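PDB 4JWG: tRNA (guanine(9)-N1)-methyltransferase from Schizosaccharomyces pombe, which catalyses the S-adenosyl-L-methionine-dependent methylation of guanine N1 at position 9 of cytoplasmic tRNA, its methyltransferase domain making up most of this construct. Local coordinates for residues S30-L35 with D133-I138; D168-I173 with D196-F201. All coordinates share one frame; numbering follows the deposited sequence.

Interaction 1: residues S30-L35 with D133-I138; sequences SIRIVL and DKIYII
The carbonyl oxygen of V34 takes two donors from the neighbouring strand: the amide N of I138 at 2.8 Å, nearly in line with the C=O bond, and a CA-H...O contact from I137. Y136 is held through both backbone groups, its N giving to R32 O at 3.0 Å and its O accepting from V34 N at 2.8 Å. R32 N reaches K134 O only weakly, at 3.5 Å. The R32 chain bends at chi2 and chi3, setting one guanidinium face, near its rim, over I135 CG1, 3.5 Å from NH2; D133 O sits at the group's edge, and NH1 bonds to Q112. Cutting R32 back to an alanine would probably leave Q112 OE1 without its NH1 donor and strip the guanidinium cover from one side of I135. On the sheet face carrying R32 and I135, V34 CG2 meets I135 CG2 at 3.7 Å. Just ahead of the strand, I31 CG2 points at the edge of the Y136 ring, 3.6 Å from CD2; on the face of I33 and Y136, I138 CD1 touches I33 CG2 and L35 CD2. Strands 32-35 and 135-138 thus pair in parallel at the centre of the SPOUT-family sheet, between strands 70-74 and 116-119.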
loop_
_atom_site.group_PDB
_atom_site.type_symbol
_atom_site.label_atom_id
_atom_site.label_comp_id
_atom_site.label_asym_id
_atom_site.label_seq_id
_atom_site.Cartn_x
_atom_site.Cartn_y
_atom_site.Cartn_z
ATOM N N SER A 30 -13.893 -1.860 6.548
ATOM C CA SER A 30 -14.137 -0.430 6.255
ATOM C C SER A 30 -12.868 0.297 5.874
ATOM O O SER A 30 -12.934 1.357 5.260
ATOM C CB SER A 30 -14.659 0.300 7.486
ATOM O OG SER A 30 -15.748 -0.390 7.995
ATOM N N ILE A 31 -11.722 -0.237 6.285
ATOM C CA ILE A 31 -10.450 0.448 6.080
ATOM C C ILE A 31 -10.186 0.668 4.604
ATOM O O ILE A 31 -10.491 -0.199 3.770
ATOM C CB ILE A 31 -9.303 -0.348 6.647
ATOM C CG1 ILE A 31 -9.461 -0.474 8.137
ATOM C CG2 ILE A 31 -7.986 0.343 6.382
ATOM C CD1 ILE A 31 -8.495 -1.461 8.747
ATOM N N ARG A 32 -9.609 1.820 4.280
ATOM C CA ARG A 32 -9.202 2.084 2.907
ATOM C C ARG A 32 -7.700 2.167 2.778
ATOM O O ARG A 32 -7.014 2.724 3.630
ATOM C CB ARG A 32 -9.907 3.316 2.369
ATOM C CG ARG A 32 -11.434 3.109 2.330
ATOM C CD ARG A 32 -12.158 4.373 2.711
ATOM N NE ARG A 32 -11.961 4.666 4.123
ATOM C CZ ARG A 32 -12.325 5.797 4.713
ATOM N NH1 ARG A 32 -12.913 6.736 4.001
ATOM N NH2 ARG A 32 -12.104 5.985 6.014
ATOM N N ILE A 33 -7.181 1.571 1.722
ATOM C CA ILE A 33 -5.762 1.567 1.528
ATOM C C ILE A 33 -5.482 2.164 0.188
ATOM O O ILE A 33 -6.128 1.790 -0.795
ATOM C CB ILE A 33 -5.166 0.136 1.658
ATOM C CG1 ILE A 33 -5.382 -0.409 3.092
ATOM C CG2 ILE A 33 -3.658 0.112 1.247
ATOM C CD1 ILE A 33 -4.740 -1.803 3.414
ATOM N N VAL A 34 -4.517 3.085 0.153
ATOM C CA VAL A 34 -4.260 3.946 -0.993
ATOM C C VAL A 34 -2.859 3.657 -1.477
ATOM O O VAL A 34 -1.911 3.616 -0.692
ATOM C CB VAL A 34 -4.394 5.450 -0.582
ATOM C CG1 VAL A 34 -3.844 6.419 -1.646
ATOM C CG2 VAL A 34 -5.842 5.781 -0.213
ATOM N N LEU A 35 -2.728 3.401 -2.769
ATOM C CA LEU A 35 -1.421 3.298 -3.359
ATOM C C LEU A 35 -1.186 4.646 -3.963
ATOM O O LEU A 35 -1.860 5.084 -4.932
ATOM C CB LEU A 35 -1.372 2.220 -4.439
ATOM C CG LEU A 35 -1.828 0.844 -3.994
ATOM C CD1 LEU A 35 -1.635 -0.052 -5.191
ATOM C CD2 LEU A 35 -1.045 0.354 -2.760
ATOM N N ASP A 133 -11.812 3.115 10.761
ATOM C CA ASP A 133 -12.129 4.450 10.214
ATOM C C ASP A 133 -10.965 5.178 9.484
ATOM O O ASP A 133 -11.169 6.305 8.976
ATOM C CB ASP A 133 -12.718 5.378 11.318
ATOM C CG ASP A 133 -11.746 5.605 12.481
ATOM O OD1 ASP A 133 -11.278 4.600 13.066
ATOM O OD2 ASP A 133 -11.430 6.784 12.799
ATOM N N LYS A 134 -9.773 4.564 9.421
ATOM C CA LYS A 134 -8.590 5.255 8.902
ATOM C C LYS A 134 -8.255 4.864 7.480
ATOM O O LYS A 134 -8.850 3.937 6.916
ATOM C CB LYS A 134 -7.378 5.024 9.789
ATOM C CG LYS A 134 -7.507 5.637 11.157
ATOM C CD LYS A 134 -6.894 7.030 11.228
ATOM C CE LYS A 134 -7.071 7.662 12.609
ATOM N NZ LYS A 134 -7.203 6.647 13.735
ATOM N N ILE A 135 -7.301 5.601 6.913
ATOM C CA ILE A 135 -6.916 5.494 5.527
ATOM C C ILE A 135 -5.409 5.426 5.483
ATOM O O ILE A 135 -4.716 6.385 5.831
ATOM C CB ILE A 135 -7.389 6.706 4.700
ATOM C CG1 ILE A 135 -8.910 6.866 4.808
ATOM C CG2 ILE A 135 -6.997 6.569 3.232
ATOM C CD1 ILE A 135 -9.370 8.238 4.393
ATOM N N TYR A 136 -4.918 4.289 5.021
ATOM C CA TYR A 136 -3.511 3.977 5.041
ATOM C C TYR A 136 -2.924 4.070 3.655
ATOM O O TYR A 136 -3.462 3.448 2.692
ATOM C CB TYR A 136 -3.328 2.589 5.655
ATOM C CG TYR A 136 -3.782 2.588 7.089
ATOM C CD1 TYR A 136 -2.972 3.124 8.099
ATOM C CD2 TYR A 136 -5.048 2.115 7.441
ATOM C CE1 TYR A 136 -3.415 3.162 9.437
ATOM C CE2 TYR A 136 -5.503 2.144 8.775
ATOM C CZ TYR A 136 -4.678 2.669 9.759
ATOM O OH TYR A 136 -5.119 2.702 11.069
ATOM N N ILE A 137 -1.844 4.862 3.550
ATOM C CA ILE A 137 -1.191 5.161 2.239
ATOM C C ILE A 137 0.139 4.442 2.097
ATOM O O ILE A 137 0.968 4.447 3.034
ATOM C CB ILE A 137 -0.950 6.679 1.996
ATOM C CG1 ILE A 137 -2.221 7.493 2.302
ATOM C CG2 ILE A 137 -0.487 6.924 0.586
ATOM C CD1 ILE A 137 -1.975 8.949 2.545
ATOM N N ILE A 138 0.335 3.801 0.936
ATOM C CA ILE A 138 1.615 3.198 0.608
ATOM C C ILE A 138 2.161 3.913 -0.619
ATOM O O ILE A 138 1.474 4.027 -1.622
ATOM C CB ILE A 138 1.484 1.695 0.339
ATOM C CG1 ILE A 138 0.810 0.965 1.498
ATOM C CG2 ILE A 138 2.824 1.073 0.070
ATOM C CD1 ILE A 138 0.193 -0.496 1.060
#

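Interaction 2: residues D168-I173 with D196-F201; sequences DEYIKI and DWEKAF
Y170 sets one face of its ring against E198 in the first turn of helix 197-204. The E198 CA lies over that face toward the rim, while its CB comes within 3.5 Å of Y170 CZ. The Y170 side chain runs from the loop across the start of the helix, and E198 crosses it at about a right angle: its CG is anti to the backbone N and the chain beyond is extended, which brings the carboxylate past the ring's rim on the same side as CA, its plane 27° from the ring's and OE2 4.1 Å from Y170 CE1.

F201, one turn further on, reaches back in the opposite direction. Its CG also stands anti to the backbone N (chi1 169°), which swings the ring out to the loop. Its ring and that of Y170 are inclined by 30° but slid apart, centroids 5.8 Å from each other, with hardly any overlap; the closer meeting is between Y170 CB and F201 CD1, at 3.5 Å. The far end of the F201 ring goes on to the backbone of Y170 and to I171, whose CB and CD1 each lie 3.9 Å from F201 CZ. I171 crosses F201 almost perpendicularly and also touches L179, an S-adenosyl-L-methionine-binding residue.

D196 fixes the start of the helix, its OD2 accepting from K199 N at 3.3 Å, from well above the carboxylate plane, and, weakly, from E198 N. The W197 indole instead stacks with W191, and its NE1 bonds to the carbonyl O of T128. This is an Asp N-capped C-terminal helix, packed through its first turns against the loop that follows strand 161-163 in the methyltransferase domain.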
loop_
_atom_site.group_PDB
_atom_site.type_symbol
_atom_site.label_atom_id
_atom_site.label_comp_id
_atom_site.label_asym_id
_atom_site.label_seq_id
_atom_site.Cartn_x
_atom_site.Cartn_y
_atom_site.Cartn_z
ATOM N N ASP A 168 10.132 -4.179 13.539
ATOM C CA ASP A 168 11.587 -4.119 13.718
ATOM C C ASP A 168 12.224 -5.364 14.352
ATOM O O ASP A 168 13.332 -5.749 13.966
ATOM C CB ASP A 168 11.975 -2.863 14.487
ATOM C CG ASP A 168 10.799 -2.271 15.262
ATOM O OD1 ASP A 168 10.323 -2.918 16.237
ATOM O OD2 ASP A 168 10.326 -1.167 14.861
ATOM N N GLU A 169 11.546 -6.005 15.306
ATOM C CA GLU A 169 12.040 -7.281 15.889
ATOM C C GLU A 169 12.077 -8.482 14.909
ATOM O O GLU A 169 12.590 -9.535 15.276
ATOM C CB GLU A 169 11.232 -7.686 17.144
ATOM C CG GLU A 169 10.987 -6.579 18.166
ATOM C CD GLU A 169 9.507 -6.412 18.483
ATOM O OE1 GLU A 169 8.863 -5.520 17.876
ATOM O OE2 GLU A 169 8.989 -7.184 19.318
ATOM N N TYR A 170 11.525 -8.336 13.694
ATOM C CA TYR A 170 11.408 -9.475 12.753
ATOM C C TYR A 170 12.217 -9.319 11.483
ATOM O O TYR A 170 12.412 -10.277 10.752
ATOM C CB TYR A 170 9.953 -9.751 12.341
ATOM C CG TYR A 170 8.932 -9.550 13.420
ATOM C CD1 TYR A 170 9.023 -10.235 14.629
ATOM C CD2 TYR A 170 7.860 -8.665 13.231
ATOM C CE1 TYR A 170 8.068 -10.037 15.651
ATOM C CE2 TYR A 170 6.901 -8.452 14.242
ATOM C CZ TYR A 170 7.015 -9.142 15.454
ATOM O OH TYR A 170 6.084 -8.951 16.453
ATOM N N ILE A 171 12.677 -8.102 11.220
ATOM C CA ILE A 171 13.401 -7.801 9.989
ATOM C C ILE A 171 14.729 -7.062 10.247
ATOM O O ILE A 171 14.774 -6.116 11.053
ATOM C CB ILE A 171 12.472 -7.052 8.960
ATOM C CG1 ILE A 171 13.188 -6.870 7.613
ATOM C CG2 ILE A 171 11.897 -5.718 9.544
ATOM C CD1 ILE A 171 12.386 -7.338 6.430
ATOM N N LYS A 172 15.794 -7.518 9.575
ATOM C CA LYS A 172 17.076 -6.813 9.561
ATOM C C LYS A 172 16.848 -5.487 8.866
ATOM O O LYS A 172 16.289 -5.444 7.761
ATOM C CB LYS A 172 18.155 -7.585 8.789
ATOM C CG LYS A 172 18.678 -8.841 9.451
ATOM C CD LYS A 172 19.940 -9.346 8.740
ATOM C CE LYS A 172 19.670 -9.767 7.297
ATOM N NZ LYS A 172 20.886 -9.684 6.445
ATOM N N ILE A 173 17.297 -4.417 9.516
ATOM C CA ILE A 173 17.242 -3.025 9.021
ATOM C C ILE A 173 17.607 -2.834 7.521
ATOM O O ILE A 173 16.991 -2.016 6.825
ATOM C CB ILE A 173 18.077 -2.072 9.984
ATOM C CG1 ILE A 173 17.664 -2.305 11.456
ATOM C CG2 ILE A 173 17.925 -0.572 9.610
ATOM C CD1 ILE A 173 18.837 -2.418 12.506
ATOM N N ASP A 196 -2.152 -10.277 14.668
ATOM C CA ASP A 196 -0.886 -10.610 15.257
ATOM C C ASP A 196 0.218 -10.198 14.295
ATOM O O ASP A 196 0.413 -10.870 13.294
ATOM C CB ASP A 196 -0.849 -12.121 15.436
ATOM C CG ASP A 196 0.388 -12.576 16.157
ATOM O OD1 ASP A 196 0.299 -13.512 16.999
ATOM O OD2 ASP A 196 1.442 -11.948 15.897
ATOM N N TRP A 197 0.953 -9.122 14.584
ATOM C CA TRP A 197 1.897 -8.573 13.589
ATOM C C TRP A 197 2.992 -9.548 13.123
ATOM O O TRP A 197 3.478 -9.476 12.001
ATOM C CB TRP A 197 2.529 -7.278 14.061
ATOM C CG TRP A 197 1.620 -6.103 14.009
ATOM C CD1 TRP A 197 1.038 -5.510 15.061
ATOM C CD2 TRP A 197 1.185 -5.376 12.843
ATOM N NE1 TRP A 197 0.259 -4.450 14.649
ATOM C CE2 TRP A 197 0.326 -4.350 13.291
ATOM C CE3 TRP A 197 1.436 -5.494 11.465
ATOM C CZ2 TRP A 197 -0.301 -3.437 12.414
ATOM C CZ3 TRP A 197 0.825 -4.578 10.580
ATOM C CH2 TRP A 197 -0.042 -3.563 11.066
ATOM N N GLU A 198 3.376 -10.459 14.000
ATOM C CA GLU A 198 4.381 -11.449 13.697
ATOM C C GLU A 198 3.868 -12.592 12.823
ATOM O O GLU A 198 4.600 -13.047 11.958
ATOM C CB GLU A 198 4.970 -11.983 15.011
ATOM C CG GLU A 198 5.471 -13.410 14.967
ATOM C CD GLU A 198 6.386 -13.748 16.138
ATOM O OE1 GLU A 198 5.967 -13.661 17.321
ATOM O OE2 GLU A 198 7.546 -14.101 15.856
ATOM N N LYS A 199 2.641 -13.071 13.063
ATOM C CA LYS A 199 2.067 -14.137 12.219
ATOM C C LYS A 199 1.960 -13.544 10.839
ATOM O O LYS A 199 2.355 -14.195 9.850
ATOM C CB LYS A 199 0.680 -14.597 12.676
ATOM C CG LYS A 199 0.646 -15.304 14.032
ATOM C CD LYS A 199 -0.792 -15.754 14.480
ATOM N N ALA A 200 1.459 -12.299 10.789
ATOM C CA ALA A 200 1.300 -11.548 9.536
ATOM C C ALA A 200 2.619 -11.378 8.810
ATOM O O ALA A 200 2.721 -11.652 7.609
ATOM C CB ALA A 200 0.658 -10.184 9.786
ATOM N N PHE A 201 3.644 -10.956 9.533
ATOM C CA PHE A 201 4.886 -10.672 8.857
ATOM C C PHE A 201 5.480 -11.960 8.286
ATOM O O PHE A 201 5.887 -12.013 7.130
ATOM C CB PHE A 201 5.872 -9.952 9.775
ATOM C CG PHE A 201 7.240 -9.870 9.209
ATOM C CD1 PHE A 201 8.185 -10.869 9.487
ATOM C CD2 PHE A 201 7.585 -8.837 8.359
ATOM C CE1 PHE A 201 9.486 -10.828 8.940
ATOM C CE2 PHE A 201 8.867 -8.770 7.806
ATOM C CZ PHE A 201 9.824 -9.775 8.095
#

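In the fold
Interaction 1 belongs to the middle of the parallel sheet and interaction 2 to the periphery: the centre of interaction 1 is about 8 Å, and that of interaction 2 about 17 Å, from the centre of the chain. Their centres are 20 Å apart and their nearest atoms about 8 Å, so they do not touch. Helix 181-194 lies between them: its L188 meets I33 of the first contact and W197 of the second. Both approach residues that bind S-adenosyl-L-methionine. The I138 side chain is about 4 Å from that of L119, and strand 135-139 ends at G139, itself a binding residue, shortly before the proton acceptor D143; W197 and I171 lie about 4 Å from L165 and L179 respectively, side chain to side chain.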